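Local coordinates for Exo-poly-alpha-D-galacturonosidase (Thermotoga maritima, PDB 3JUR), which probably hydrolyses polygalacturonate, the backbone of pectin, releasing galacturonic acid units from the chain ends, at residues F342-V347 and F377-K382; K387-I392 and E411-S416; I403-T408 and E427-N432; F421-M426 and K438-G443. All coordinates share one frame; numbering follows the deposited sequence.

Interaction 1 (F342-V347 and F377-K382); sequences FFIDNV and FVKNLK
Two successive coils of the right-handed parallel beta-helix meet here, strand 342-344 lying alongside strand 377-379 with their axes 4.8 Å apart and 7° from parallel. F343 N donates to F377 O at 2.8 Å, nearly along the C=O axis, and F343 O receives K379 N. The rings of F342 and F377 point the same way, their planes 23° apart but offset, with little of one ring lying over the other; F342 CE1 comes within 3.2 Å of F377 CD2. L6, A7 and I10 of helix 6-16 pack on F342. Beyond the strands each coil of the beta-helix bends through a residue with positive phi, D345 and N380, and water 1 bridges the bend, donating to F343 O and K379 O and accepting from N346 N. At this corner N380, its CG anti to the backbone N, sends ND2 to D345 OD1 at 2.8 Å, striking the carboxylate from above its plane; the two groups stand 81° apart. At the other end of the amide, N380 OD1 accepts K382 NZ at 2.9 Å, from above the carbonyl plane. An alanine in place of N380 would lose both bonds and would probably leave D345 and K382 less firmly placed.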
loop_
_atom_site.group_PDB
_atom_site.type_symbol
_atom_site.label_atom_id
_atom_site.label_comp_id
_atom_site.label_asym_id
_atom_site.label_seq_id
_atom_site.Cartn_x
_atom_site.Cartn_y
_atom_site.Cartn_z
ATOM N N PHE D 342 -15.760 22.804 -4.057
ATOM C CA PHE D 342 -14.700 22.123 -4.784
ATOM C C PHE D 342 -13.342 22.449 -4.191
ATOM O O PHE D 342 -12.922 23.601 -4.187
ATOM C CB PHE D 342 -14.735 22.509 -6.272
ATOM C CG PHE D 342 -15.985 22.084 -6.973
ATOM C CD1 PHE D 342 -16.028 20.889 -7.675
ATOM C CD2 PHE D 342 -17.129 22.873 -6.917
ATOM C CE1 PHE D 342 -17.188 20.487 -8.326
ATOM C CE2 PHE D 342 -18.303 22.473 -7.555
ATOM C CZ PHE D 342 -18.332 21.285 -8.261
ATOM N N PHE D 343 -12.666 21.415 -3.702
ATOM C CA PHE D 343 -11.392 21.539 -3.001
ATOM C C PHE D 343 -10.372 20.752 -3.824
ATOM O O PHE D 343 -10.211 19.545 -3.635
ATOM C CB PHE D 343 -11.538 20.969 -1.578
ATOM C CG PHE D 343 -10.448 21.373 -0.630
ATOM C CD1 PHE D 343 -10.359 22.686 -0.160
ATOM C CD2 PHE D 343 -9.521 20.436 -0.179
ATOM C CE1 PHE D 343 -9.341 23.060 0.733
ATOM C CE2 PHE D 343 -8.511 20.794 0.704
ATOM C CZ PHE D 343 -8.426 22.106 1.170
ATOM N N ILE D 344 -9.699 21.448 -4.745
ATOM C CA ILE D 344 -8.933 20.810 -5.824
ATOM C C ILE D 344 -7.465 21.212 -5.818
ATOM O O ILE D 344 -7.147 22.394 -5.694
ATOM C CB ILE D 344 -9.500 21.223 -7.229
ATOM C CG1 ILE D 344 -11.034 21.131 -7.273
ATOM C CG2 ILE D 344 -8.846 20.415 -8.370
ATOM C CD1 ILE D 344 -11.596 19.735 -7.089
ATOM N N ASP D 345 -6.582 20.232 -6.009
ATOM C CA ASP D 345 -5.132 20.467 -6.172
ATOM C C ASP D 345 -4.462 21.104 -4.957
ATOM O O ASP D 345 -3.481 21.829 -5.092
ATOM C CB ASP D 345 -4.845 21.316 -7.426
ATOM C CG ASP D 345 -5.328 20.656 -8.696
ATOM O OD1 ASP D 345 -5.358 19.404 -8.747
ATOM O OD2 ASP D 345 -5.678 21.388 -9.651
ATOM N N ASN D 346 -4.981 20.815 -3.773
ATOM C CA ASN D 346 -4.461 21.434 -2.561
ATOM C C ASN D 346 -3.427 20.575 -1.865
ATOM O O ASN D 346 -3.394 19.358 -2.055
ATOM C CB ASN D 346 -5.605 21.808 -1.620
ATOM C CG ASN D 346 -6.515 22.869 -2.215
ATOM O OD1 ASN D 346 -6.069 23.961 -2.549
ATOM N ND2 ASN D 346 -7.795 22.551 -2.347
ATOM N N VAL D 347 -2.563 21.224 -1.090
ATOM C CA VAL D 347 -1.555 20.543 -0.291
ATOM C C VAL D 347 -1.748 20.956 1.164
ATOM O O VAL D 347 -1.881 22.142 1.469
ATOM C CB VAL D 347 -0.106 20.890 -0.747
ATOM C CG1 VAL D 347 0.913 20.191 0.131
ATOM C CG2 VAL D 347 0.116 20.508 -2.212
ATOM N N PHE D 377 -16.556 18.053 -3.257
ATOM C CA PHE D 377 -15.605 17.341 -4.099
ATOM C C PHE D 377 -14.170 17.703 -3.741
ATOM O O PHE D 377 -13.770 18.876 -3.782
ATOM C CB PHE D 377 -15.903 17.609 -5.587
ATOM C CG PHE D 377 -17.344 17.381 -5.957
ATOM C CD1 PHE D 377 -17.819 16.095 -6.205
ATOM C CD2 PHE D 377 -18.236 18.449 -6.026
ATOM C CE1 PHE D 377 -19.168 15.878 -6.525
ATOM C CE2 PHE D 377 -19.583 18.244 -6.347
ATOM C CZ PHE D 377 -20.046 16.953 -6.596
ATOM N N VAL D 378 -13.417 16.679 -3.346
ATOM C CA VAL D 378 -12.011 16.815 -3.039
ATOM C C VAL D 378 -11.285 16.032 -4.124
ATOM O O VAL D 378 -11.531 14.837 -4.330
ATOM C CB VAL D 378 -11.653 16.269 -1.630
ATOM C CG1 VAL D 378 -10.141 16.342 -1.390
ATOM C CG2 VAL D 378 -12.384 17.038 -0.534
ATOM N N LYS D 379 -10.403 16.705 -4.846
ATOM C CA LYS D 379 -9.669 16.028 -5.899
ATOM C C LYS D 379 -8.226 16.483 -5.881
ATOM O O LYS D 379 -7.942 17.685 -5.755
ATOM C CB LYS D 379 -10.330 16.284 -7.260
ATOM C CG LYS D 379 -9.425 16.074 -8.458
ATOM C CD LYS D 379 -9.805 14.878 -9.266
ATOM C CE LYS D 379 -10.883 15.218 -10.261
ATOM N NZ LYS D 379 -11.006 14.158 -11.299
ATOM N N ASN D 380 -7.318 15.522 -6.012
ATOM C CA ASN D 380 -5.874 15.799 -6.022
ATOM C C ASN D 380 -5.393 16.523 -4.764
ATOM O O ASN D 380 -4.632 17.491 -4.838
ATOM C CB ASN D 380 -5.451 16.552 -7.297
ATOM C CG ASN D 380 -3.955 16.470 -7.561
ATOM O OD1 ASN D 380 -3.318 15.459 -7.261
ATOM N ND2 ASN D 380 -3.387 17.539 -8.125
ATOM N N LEU D 381 -5.858 16.048 -3.609
ATOM C CA LEU D 381 -5.351 16.519 -2.325
ATOM C C LEU D 381 -4.157 15.671 -1.919
ATOM O O LEU D 381 -4.176 14.440 -2.035
ATOM C CB LEU D 381 -6.443 16.480 -1.242
ATOM C CG LEU D 381 -6.064 16.652 0.245
ATOM C CD1 LEU D 381 -5.516 18.060 0.528
ATOM C CD2 LEU D 381 -7.257 16.343 1.139
ATOM N N LYS D 382 -3.099 16.339 -1.478
ATOM C CA LYS D 382 -1.964 15.663 -0.882
ATOM C C LYS D 382 -1.840 16.199 0.531
ATOM O O LYS D 382 -1.665 17.418 0.738
ATOM C CB LYS D 382 -0.696 15.897 -1.702
ATOM C CG LYS D 382 -0.787 15.307 -3.110
ATOM C CD LYS D 382 0.509 15.445 -3.866
ATOM C CE LYS D 382 0.278 15.778 -5.339
ATOM N NZ LYS D 382 -0.734 14.914 -5.988
HETATM O O HOH W 1 -7.530 19.161 -3.058
#

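Interaction 2 (K387-I392 and E411-S416); sequences KYAVRI and EGAKIS
At this corner of the parallel beta-helix, where the chain turns from one face of the coil to the next, Y388 and I415 form a parallel bridge and run side by side, pointing the same way. Both place their first branch anti to the carbonyl carbon (Y388 chi1 -63°, I415 chi1 -67°), so I415 runs beside the tyrosine side chain: its CD1 lies 3.6 Å from Y388 CE1, and CG2 rests against Y388 CD1. One ring face belongs to R391, whose CD sits over the centre; its guanidinium, tied to E354 and E393, turns a face toward Y388 CZ. A leucine in place of Y388 would lose the flat ring and its hydroxyl, and would probably leave I415 and the R391 chain poorly packed. K387 and K414 form a second side-by-side pair on the exposed side, K387 CG to K414 CE at 3.8 Å. Their NZ atoms remain 5.9 Å apart, and the salt bridge of K387 NZ to E353 probably eases the repulsion between like charges. On the inner side of the turn the methyls of A389 and A413 meet, CB to CB at 3.8 Å, close to M431, which packs on A389. The backbone fixes the register: I415 N donates to K387 O from above the carbonyl plane, while A389 N lies nearly along the C=O axis of I415. Just past the corner, V390 N reaches S416 O at 2.9 Å along a bent path of 143°, and the same S416 O lies 3.4 Å from A389 CB.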
loop_
_atom_site.group_PDB
_atom_site.type_symbol
_atom_site.label_atom_id
_atom_site.label_comp_id
_atom_site.label_asym_id
_atom_site.label_seq_id
_atom_site.Cartn_x
_atom_site.Cartn_y
_atom_site.Cartn_z
ATOM N N LYS D 387 -5.416 13.715 13.592
ATOM C CA LYS D 387 -6.168 12.723 14.360
ATOM C C LYS D 387 -7.114 11.985 13.417
ATOM O O LYS D 387 -7.316 10.779 13.565
ATOM C CB LYS D 387 -6.937 13.390 15.512
ATOM C CG LYS D 387 -6.025 13.862 16.632
ATOM C CD LYS D 387 -6.624 14.984 17.478
ATOM C CE LYS D 387 -5.544 15.572 18.393
ATOM N NZ LYS D 387 -6.050 16.681 19.258
ATOM N N TYR D 388 -7.672 12.724 12.452
ATOM C CA TYR D 388 -8.568 12.180 11.423
ATOM C C TYR D 388 -8.163 12.634 10.026
ATOM O O TYR D 388 -7.818 13.799 9.823
ATOM C CB TYR D 388 -10.005 12.648 11.657
ATOM C CG TYR D 388 -10.614 12.168 12.951
ATOM C CD1 TYR D 388 -11.467 11.063 12.971
ATOM C CD2 TYR D 388 -10.334 12.821 14.156
ATOM C CE1 TYR D 388 -12.033 10.623 14.164
ATOM C CE2 TYR D 388 -10.895 12.392 15.358
ATOM C CZ TYR D 388 -11.741 11.296 15.353
ATOM O OH TYR D 388 -12.283 10.875 16.538
ATOM N N ALA D 389 -8.203 11.721 9.062
ATOM C CA ALA D 389 -8.103 12.130 7.663
ATOM C C ALA D 389 -9.470 12.643 7.220
ATOM O O ALA D 389 -9.593 13.762 6.713
ATOM C CB ALA D 389 -7.637 10.954 6.774
ATOM N N VAL D 390 -10.495 11.820 7.421
ATOM C CA VAL D 390 -11.865 12.167 7.035
ATOM C C VAL D 390 -12.823 11.929 8.214
ATOM O O VAL D 390 -12.957 10.803 8.710
ATOM C CB VAL D 390 -12.345 11.365 5.803
ATOM C CG1 VAL D 390 -13.763 11.771 5.411
ATOM C CG2 VAL D 390 -11.406 11.546 4.618
ATOM N N ARG D 391 -13.467 13.003 8.664
ATOM C CA ARG D 391 -14.450 12.940 9.731
ATOM C C ARG D 391 -15.733 13.619 9.250
ATOM O O ARG D 391 -15.772 14.842 9.080
ATOM C CB ARG D 391 -13.898 13.619 10.985
ATOM C CG ARG D 391 -14.767 13.473 12.229
ATOM C CD ARG D 391 -14.159 14.247 13.388
ATOM N NE ARG D 391 -14.971 14.147 14.593
ATOM C CZ ARG D 391 -14.648 14.663 15.778
ATOM N NH1 ARG D 391 -13.519 15.349 15.946
ATOM N NH2 ARG D 391 -15.470 14.496 16.805
ATOM N N ILE D 392 -16.768 12.813 8.993
ATOM C CA ILE D 392 -18.018 13.320 8.411
ATOM C C ILE D 392 -19.194 12.886 9.273
ATOM O O ILE D 392 -19.449 11.695 9.437
ATOM C CB ILE D 392 -18.212 12.862 6.929
ATOM C CG1 ILE D 392 -17.115 13.460 6.044
ATOM C CG2 ILE D 392 -19.626 13.250 6.406
ATOM C CD1 ILE D 392 -16.989 12.809 4.667
ATOM N N GLU D 411 -1.529 10.815 4.434
ATOM C CA GLU D 411 -0.631 9.970 5.212
ATOM C C GLU D 411 -0.453 10.453 6.642
ATOM O O GLU D 411 -0.407 11.653 6.895
ATOM C CB GLU D 411 0.740 9.882 4.530
ATOM C CG GLU D 411 0.740 9.009 3.275
ATOM C CD GLU D 411 0.401 7.553 3.574
ATOM O OE1 GLU D 411 0.821 7.063 4.652
ATOM O OE2 GLU D 411 -0.281 6.908 2.741
ATOM N N GLY D 412 -0.347 9.505 7.568
ATOM C CA GLY D 412 -0.027 9.815 8.961
ATOM C C GLY D 412 -1.185 10.359 9.773
ATOM O O GLY D 412 -0.973 11.023 10.783
ATOM N N ALA D 413 -2.411 10.098 9.329
ATOM C CA ALA D 413 -3.584 10.402 10.133
ATOM C C ALA D 413 -3.880 9.193 11.020
ATOM O O ALA D 413 -3.751 8.054 10.579
ATOM C CB ALA D 413 -4.768 10.729 9.251
ATOM N N LYS D 414 -4.259 9.434 12.269
ATOM C CA LYS D 414 -4.507 8.330 13.194
ATOM C C LYS D 414 -5.733 7.503 12.789
ATOM O O LYS D 414 -5.640 6.290 12.650
ATOM C CB LYS D 414 -4.595 8.826 14.642
ATOM C CG LYS D 414 -3.214 9.104 15.247
ATOM C CD LYS D 414 -3.284 9.710 16.654
ATOM C CE LYS D 414 -3.239 11.238 16.618
ATOM N NZ LYS D 414 -2.941 11.778 17.986
ATOM N N ILE D 415 -6.867 8.170 12.594
ATOM C CA ILE D 415 -8.066 7.530 12.066
ATOM C C ILE D 415 -8.255 7.947 10.606
ATOM O O ILE D 415 -8.184 9.135 10.285
ATOM C CB ILE D 415 -9.303 7.890 12.921
ATOM C CG1 ILE D 415 -9.156 7.265 14.312
ATOM C CG2 ILE D 415 -10.609 7.427 12.240
ATOM C CD1 ILE D 415 -10.059 7.853 15.371
ATOM N N SER D 416 -8.459 6.971 9.723
ATOM C CA SER D 416 -8.711 7.263 8.302
ATOM C C SER D 416 -10.108 7.831 8.062
ATOM O O SER D 416 -10.252 8.905 7.472
ATOM C CB SER D 416 -8.496 6.015 7.439
ATOM O OG SER D 416 -7.157 5.584 7.536
#

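Interaction 3 (I403-T408 and E427-N432); sequences ILISDT and ENVIMN
D407 sets CG anti to its carbonyl carbon (chi1 -56°) and N428 sets CG anti to its backbone N (chi1 -177°), and these different torsions swing the two polar ends together, crossing at about a right angle. N428 ND2 then donates to D407 OD1 at 3.0 Å, within its own amide plane but above the carboxylate, the two planes being 67° apart. Both residues have positive phi and sit where neighbouring coils of the beta-helix turn a corner; N428 with V429 also makes a G1 beta bulge against the antiparallel strand 434-436. Backbone bonds run through the bend on either side of this pair: E427 N to I405 O at 2.9 Å, D407 N nearly along the C=O axis of E427, and I430 N to T408 O at 2.9 Å, with a weak one from T408 N to N428 O between them. T408 OG1 bends back to S406 O at 2.8 Å and also accepts L381 N from the preceding coil. On the inner side V429 CG1 meets I405 with the two side chains crossing at about a right angle, 3.5 Å from I405 O and 4.1 Å from I405 CG2. R435 holds N428 OD1, so the amide is gripped at both ends and its flip state is settled; donation from R435 would probably polarise it and strengthen the N-H offered to D407.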
loop_
_atom_site.group_PDB
_atom_site.type_symbol
_atom_site.label_atom_id
_atom_site.label_comp_id
_atom_site.label_asym_id
_atom_site.label_seq_id
_atom_site.Cartn_x
_atom_site.Cartn_y
_atom_site.Cartn_z
ATOM N N ILE D 403 -20.495 13.105 -1.143
ATOM C CA ILE D 403 -19.136 13.533 -0.872
ATOM C C ILE D 403 -18.211 12.624 -1.663
ATOM O O ILE D 403 -18.278 11.393 -1.529
ATOM C CB ILE D 403 -18.768 13.480 0.646
ATOM C CG1 ILE D 403 -19.849 14.138 1.518
ATOM C CG2 ILE D 403 -17.389 14.107 0.886
ATOM C CD1 ILE D 403 -20.138 15.631 1.222
ATOM N N LEU D 404 -17.361 13.228 -2.490
ATOM C CA LEU D 404 -16.432 12.477 -3.333
ATOM C C LEU D 404 -14.997 12.953 -3.131
ATOM O O LEU D 404 -14.703 14.155 -3.236
ATOM C CB LEU D 404 -16.841 12.562 -4.814
ATOM C CG LEU D 404 -16.018 11.771 -5.843
ATOM C CD1 LEU D 404 -16.124 10.270 -5.611
ATOM C CD2 LEU D 404 -16.427 12.121 -7.284
ATOM N N ILE D 405 -14.121 12.001 -2.809
ATOM C CA ILE D 405 -12.691 12.237 -2.670
ATOM C C ILE D 405 -11.964 11.364 -3.696
ATOM O O ILE D 405 -12.141 10.144 -3.725
ATOM C CB ILE D 405 -12.200 11.925 -1.234
ATOM C CG1 ILE D 405 -13.000 12.746 -0.218
ATOM C CG2 ILE D 405 -10.704 12.203 -1.102
ATOM C CD1 ILE D 405 -12.807 12.336 1.222
ATOM N N SER D 406 -11.160 11.989 -4.556
ATOM C CA SER D 406 -10.503 11.244 -5.621
ATOM C C SER D 406 -9.083 11.715 -5.899
ATOM O O SER D 406 -8.729 12.867 -5.604
ATOM C CB SER D 406 -11.348 11.277 -6.891
ATOM O OG SER D 406 -11.616 12.615 -7.250
ATOM N N ASP D 407 -8.277 10.810 -6.457
ATOM C CA ASP D 407 -6.877 11.093 -6.796
ATOM C C ASP D 407 -6.143 11.752 -5.622
ATOM O O ASP D 407 -5.445 12.751 -5.795
ATOM C CB ASP D 407 -6.795 11.987 -8.039
ATOM C CG ASP D 407 -7.529 11.403 -9.237
ATOM O OD1 ASP D 407 -7.709 10.164 -9.306
ATOM O OD2 ASP D 407 -7.910 12.191 -10.130
ATOM N N THR D 408 -6.323 11.191 -4.431
ATOM C CA THR D 408 -5.923 11.851 -3.189
ATOM C C THR D 408 -5.074 10.924 -2.314
ATOM O O THR D 408 -5.333 9.718 -2.236
ATOM C CB THR D 408 -7.182 12.384 -2.440
ATOM O OG1 THR D 408 -7.686 13.532 -3.138
ATOM C CG2 THR D 408 -6.888 12.764 -0.982
ATOM N N GLU D 427 -12.359 7.477 -4.908
ATOM C CA GLU D 427 -11.866 6.850 -6.130
ATOM C C GLU D 427 -10.372 7.136 -6.290
ATOM O O GLU D 427 -9.965 8.284 -6.230
ATOM C CB GLU D 427 -12.661 7.341 -7.347
ATOM C CG GLU D 427 -14.150 6.985 -7.289
ATOM C CD GLU D 427 -14.906 7.257 -8.585
ATOM O OE1 GLU D 427 -14.279 7.661 -9.592
ATOM O OE2 GLU D 427 -16.145 7.061 -8.590
ATOM N N ASN D 428 -9.565 6.087 -6.478
ATOM C CA ASN D 428 -8.106 6.222 -6.583
ATOM C C ASN D 428 -7.495 7.031 -5.413
ATOM O O ASN D 428 -6.910 8.110 -5.612
ATOM C CB ASN D 428 -7.705 6.804 -7.962
ATOM C CG ASN D 428 -6.193 6.888 -8.153
ATOM O OD1 ASN D 428 -5.457 5.989 -7.739
ATOM N ND2 ASN D 428 -5.719 7.977 -8.783
ATOM N N VAL D 429 -7.660 6.508 -4.194
ATOM C CA VAL D 429 -7.138 7.164 -2.981
ATOM C C VAL D 429 -6.141 6.285 -2.235
ATOM O O VAL D 429 -6.264 5.057 -2.215
ATOM C CB VAL D 429 -8.250 7.586 -1.971
ATOM C CG1 VAL D 429 -9.166 8.651 -2.561
ATOM C CG2 VAL D 429 -9.048 6.365 -1.509
ATOM N N ILE D 430 -5.148 6.930 -1.633
ATOM C CA ILE D 430 -4.230 6.266 -0.725
ATOM C C ILE D 430 -4.444 6.912 0.639
ATOM O O ILE D 430 -4.380 8.138 0.774
ATOM C CB ILE D 430 -2.750 6.374 -1.195
ATOM C CG1 ILE D 430 -2.586 5.781 -2.605
ATOM C CG2 ILE D 430 -1.808 5.697 -0.188
ATOM C CD1 ILE D 430 -1.179 5.921 -3.230
ATOM N N MET D 431 -4.729 6.084 1.636
ATOM C CA MET D 431 -5.003 6.553 2.992
ATOM C C MET D 431 -4.175 5.758 3.968
ATOM O O MET D 431 -4.400 4.561 4.118
ATOM C CB MET D 431 -6.479 6.368 3.342
ATOM C CG MET D 431 -7.379 7.414 2.775
ATOM S SD MET D 431 -8.754 7.729 3.905
ATOM C CE MET D 431 -8.973 9.451 3.526
ATOM N N ASN D 432 -3.227 6.422 4.630
ATOM C CA ASN D 432 -2.277 5.764 5.539
ATOM C C ASN D 432 -1.798 4.409 5.003
ATOM O O ASN D 432 -1.868 3.393 5.698
ATOM C CB ASN D 432 -2.870 5.608 6.954
ATOM C CG ASN D 432 -3.387 6.925 7.530
ATOM O OD1 ASN D 432 -2.841 8.003 7.274
ATOM N ND2 ASN D 432 -4.469 6.841 8.293
#

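Interaction 4 (F421-M426 and K438-G443); sequences FGQLGM and KLYIEG
Backbone hydrogen bonds define an antiparallel pairing of strands 422-426 and 438-442, unlike the parallel coils before it, at the C-terminal end of the beta-helix, where L439 to E442 pair with an antiparallel strand of a third subunit. L424 and I441 exchange two bonds, each nearly along the acceptor's C=O axis, with L424 N to I441 O at 2.8 Å. M426 and L439 form the next hydrogen-bonded pair; M426 N comes to 2.6 Å from L439 O, but the bond is bent to 135°. Farther along, G443 N donates to G422 O at 3.0 Å, and the return bond from G422 N is weak. There F421 and G422 face G443 in a G1 beta bulge, while the backbone angles of G443 would force a side chain against the preceding carbonyl.

Apolar contact centres on M426 and L439, side by side, CB to CB at 3.9 Å and M426 SD to L439 CD2 at 4.0 Å. On the other face of the pair, G425 CA meets the edge of the Y440 ring.

Polar side chains gather beside that ring. The extended Q423 crosses Y440 obliquely, its CG near Y440 OH and CE1, and donates NE2 to Y440 OH at 3.1 Å, the hydroxyl lying near the amide plane. E442 runs alongside, its carboxylate within 5° of the amide plane and its OE1 3.6 Å from Q423 NE2. Because D402 N occupies Q423 OE1, in the modelled Y440 conformer the amide is held at both ends, which would probably fix its orientation; the nearby E442 charge may polarise its N-H.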
loop_
_atom_site.group_PDB
_atom_site.type_symbol
_atom_site.label_atom_id
_atom_site.label_comp_id
_atom_site.label_asym_id
_atom_site.label_seq_id
_atom_site.Cartn_x
_atom_site.Cartn_y
_atom_site.Cartn_z
ATOM N N PHE D 421 -23.992 8.894 9.540
ATOM C CA PHE D 421 -25.098 9.487 8.777
ATOM C C PHE D 421 -24.583 10.275 7.566
ATOM O O PHE D 421 -24.820 11.481 7.417
ATOM C CB PHE D 421 -25.988 10.351 9.677
ATOM C CG PHE D 421 -26.509 9.631 10.902
ATOM C CD1 PHE D 421 -27.213 8.434 10.785
ATOM C CD2 PHE D 421 -26.317 10.169 12.170
ATOM C CE1 PHE D 421 -27.707 7.770 11.915
ATOM C CE2 PHE D 421 -26.809 9.510 13.310
ATOM C CZ PHE D 421 -27.503 8.311 13.179
ATOM N N GLY D 422 -23.869 9.570 6.699
ATOM C CA GLY D 422 -23.292 10.178 5.518
ATOM C C GLY D 422 -23.139 9.188 4.386
ATOM O O GLY D 422 -23.272 7.973 4.573
ATOM N N GLN D 423 -22.855 9.728 3.211
ATOM C CA GLN D 423 -22.644 8.963 1.996
ATOM C C GLN D 423 -21.280 9.407 1.464
ATOM O O GLN D 423 -21.113 10.554 1.061
ATOM C CB GLN D 423 -23.773 9.277 1.006
ATOM C CG GLN D 423 -23.772 8.473 -0.297
ATOM C CD GLN D 423 -24.717 9.064 -1.339
ATOM O OE1 GLN D 423 -24.803 10.286 -1.492
ATOM N NE2 GLN D 423 -25.430 8.197 -2.060
ATOM N N LEU D 424 -20.294 8.514 1.510
ATOM C CA LEU D 424 -18.931 8.865 1.113
ATOM C C LEU D 424 -18.451 7.993 -0.043
ATOM O O LEU D 424 -18.547 6.759 0.004
ATOM C CB LEU D 424 -17.964 8.762 2.313
ATOM C CG LEU D 424 -16.456 8.987 2.131
ATOM C CD1 LEU D 424 -16.140 10.413 1.694
ATOM C CD2 LEU D 424 -15.677 8.630 3.418
ATOM N N GLY D 425 -17.946 8.652 -1.083
ATOM C CA GLY D 425 -17.271 7.968 -2.175
ATOM C C GLY D 425 -15.813 8.373 -2.282
ATOM O O GLY D 425 -15.462 9.558 -2.125
ATOM N N MET D 426 -14.962 7.381 -2.532
ATOM C CA MET D 426 -13.537 7.605 -2.784
ATOM C C MET D 426 -13.114 6.823 -4.029
ATOM O O MET D 426 -13.499 5.662 -4.201
ATOM C CB MET D 426 -12.689 7.200 -1.574
ATOM C CG MET D 426 -13.126 7.860 -0.258
ATOM S SD MET D 426 -11.951 7.696 1.102
ATOM C CE MET D 426 -10.840 9.042 0.746
ATOM N N LYS D 438 -11.722 1.931 -5.342
ATOM C CA LYS D 438 -13.059 2.411 -4.984
ATOM C C LYS D 438 -13.365 2.212 -3.498
ATOM O O LYS D 438 -13.175 1.126 -2.950
ATOM C CB LYS D 438 -14.133 1.697 -5.808
ATOM C CG LYS D 438 -14.302 2.195 -7.238
ATOM C CD LYS D 438 -15.457 1.475 -7.954
ATOM C CE LYS D 438 -16.833 1.977 -7.518
ATOM N NZ LYS D 438 -17.075 3.422 -7.850
ATOM N N LEU D 439 -13.831 3.262 -2.839
ATOM C CA LEU D 439 -14.337 3.112 -1.481
ATOM C C LEU D 439 -15.617 3.901 -1.355
ATOM O O LEU D 439 -15.587 5.140 -1.300
ATOM C CB LEU D 439 -13.312 3.523 -0.416
ATOM C CG LEU D 439 -13.746 3.384 1.055
ATOM C CD1 LEU D 439 -12.557 3.129 1.961
ATOM C CD2 LEU D 439 -14.498 4.614 1.534
ATOM N N TYR D 440 -16.736 3.178 -1.342
ATOM C CA TYR D 440 -18.054 3.787 -1.167
ATOM C C TYR D 440 -18.705 3.266 0.102
ATOM O O TYR D 440 -18.819 2.060 0.291
ATOM C CB TYR D 440 -18.971 3.518 -2.363
ATOM C CG TYR D 440 -20.391 4.002 -2.143
ATOM C CD1 TYR D 440 -20.716 5.345 -2.289
ATOM C CD2 TYR D 440 -21.403 3.118 -1.772
ATOM C CE1 TYR D 440 -21.999 5.793 -2.082
ATOM C CE2 TYR D 440 -22.695 3.558 -1.559
ATOM C CZ TYR D 440 -22.987 4.896 -1.719
ATOM O OH TYR D 440 -24.272 5.344 -1.515
ATOM N N ILE D 441 -19.117 4.181 0.973
ATOM C CA ILE D 441 -19.794 3.808 2.212
ATOM C C ILE D 441 -21.024 4.689 2.404
ATOM O O ILE D 441 -20.935 5.906 2.278
ATOM C CB ILE D 441 -18.874 3.924 3.473
ATOM C CG1 ILE D 441 -17.640 3.025 3.360
ATOM C CG2 ILE D 441 -19.644 3.530 4.729
ATOM C CD1 ILE D 441 -16.517 3.371 4.363
ATOM N N GLU D 442 -22.169 4.066 2.687
ATOM C CA GLU D 442 -23.365 4.804 3.097
ATOM C C GLU D 442 -23.850 4.288 4.443
ATOM O O GLU D 442 -24.166 3.106 4.588
ATOM C CB GLU D 442 -24.479 4.705 2.048
ATOM C CG GLU D 442 -25.708 5.551 2.387
ATOM C CD GLU D 442 -26.744 5.601 1.269
ATOM O OE1 GLU D 442 -27.014 6.721 0.788
ATOM O OE2 GLU D 442 -27.291 4.537 0.878
ATOM N N GLY D 443 -23.889 5.186 5.423
ATOM C CA GLY D 443 -24.334 4.857 6.767
ATOM C C GLY D 443 -23.370 5.315 7.844
ATOM O O GLY D 443 -23.133 6.521 8.017
#

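In the fold
All four contacts are partly buried; in interaction 1 apolar rings lie on both faces of the strands. Interactions 1 and 3 are consecutive steps of the same stack, since strand 372-379 of the first pairs with strand 400-406 of the second, and each places an Asn-to-Asp bond at its corner. Interaction 2 belongs to the neighbouring face of the coil and substitutes aromatic-aliphatic packing and an exposed lysine pair; it reaches interaction 3 through M431 and N432, and interaction 4 through I392 against L424. Interaction 4 alone is antiparallel; the sheet then continues through strand 438-442 into the third subunit. Interactions 1 and 3, and E411 of the 411-416 segment, meet the second subunit.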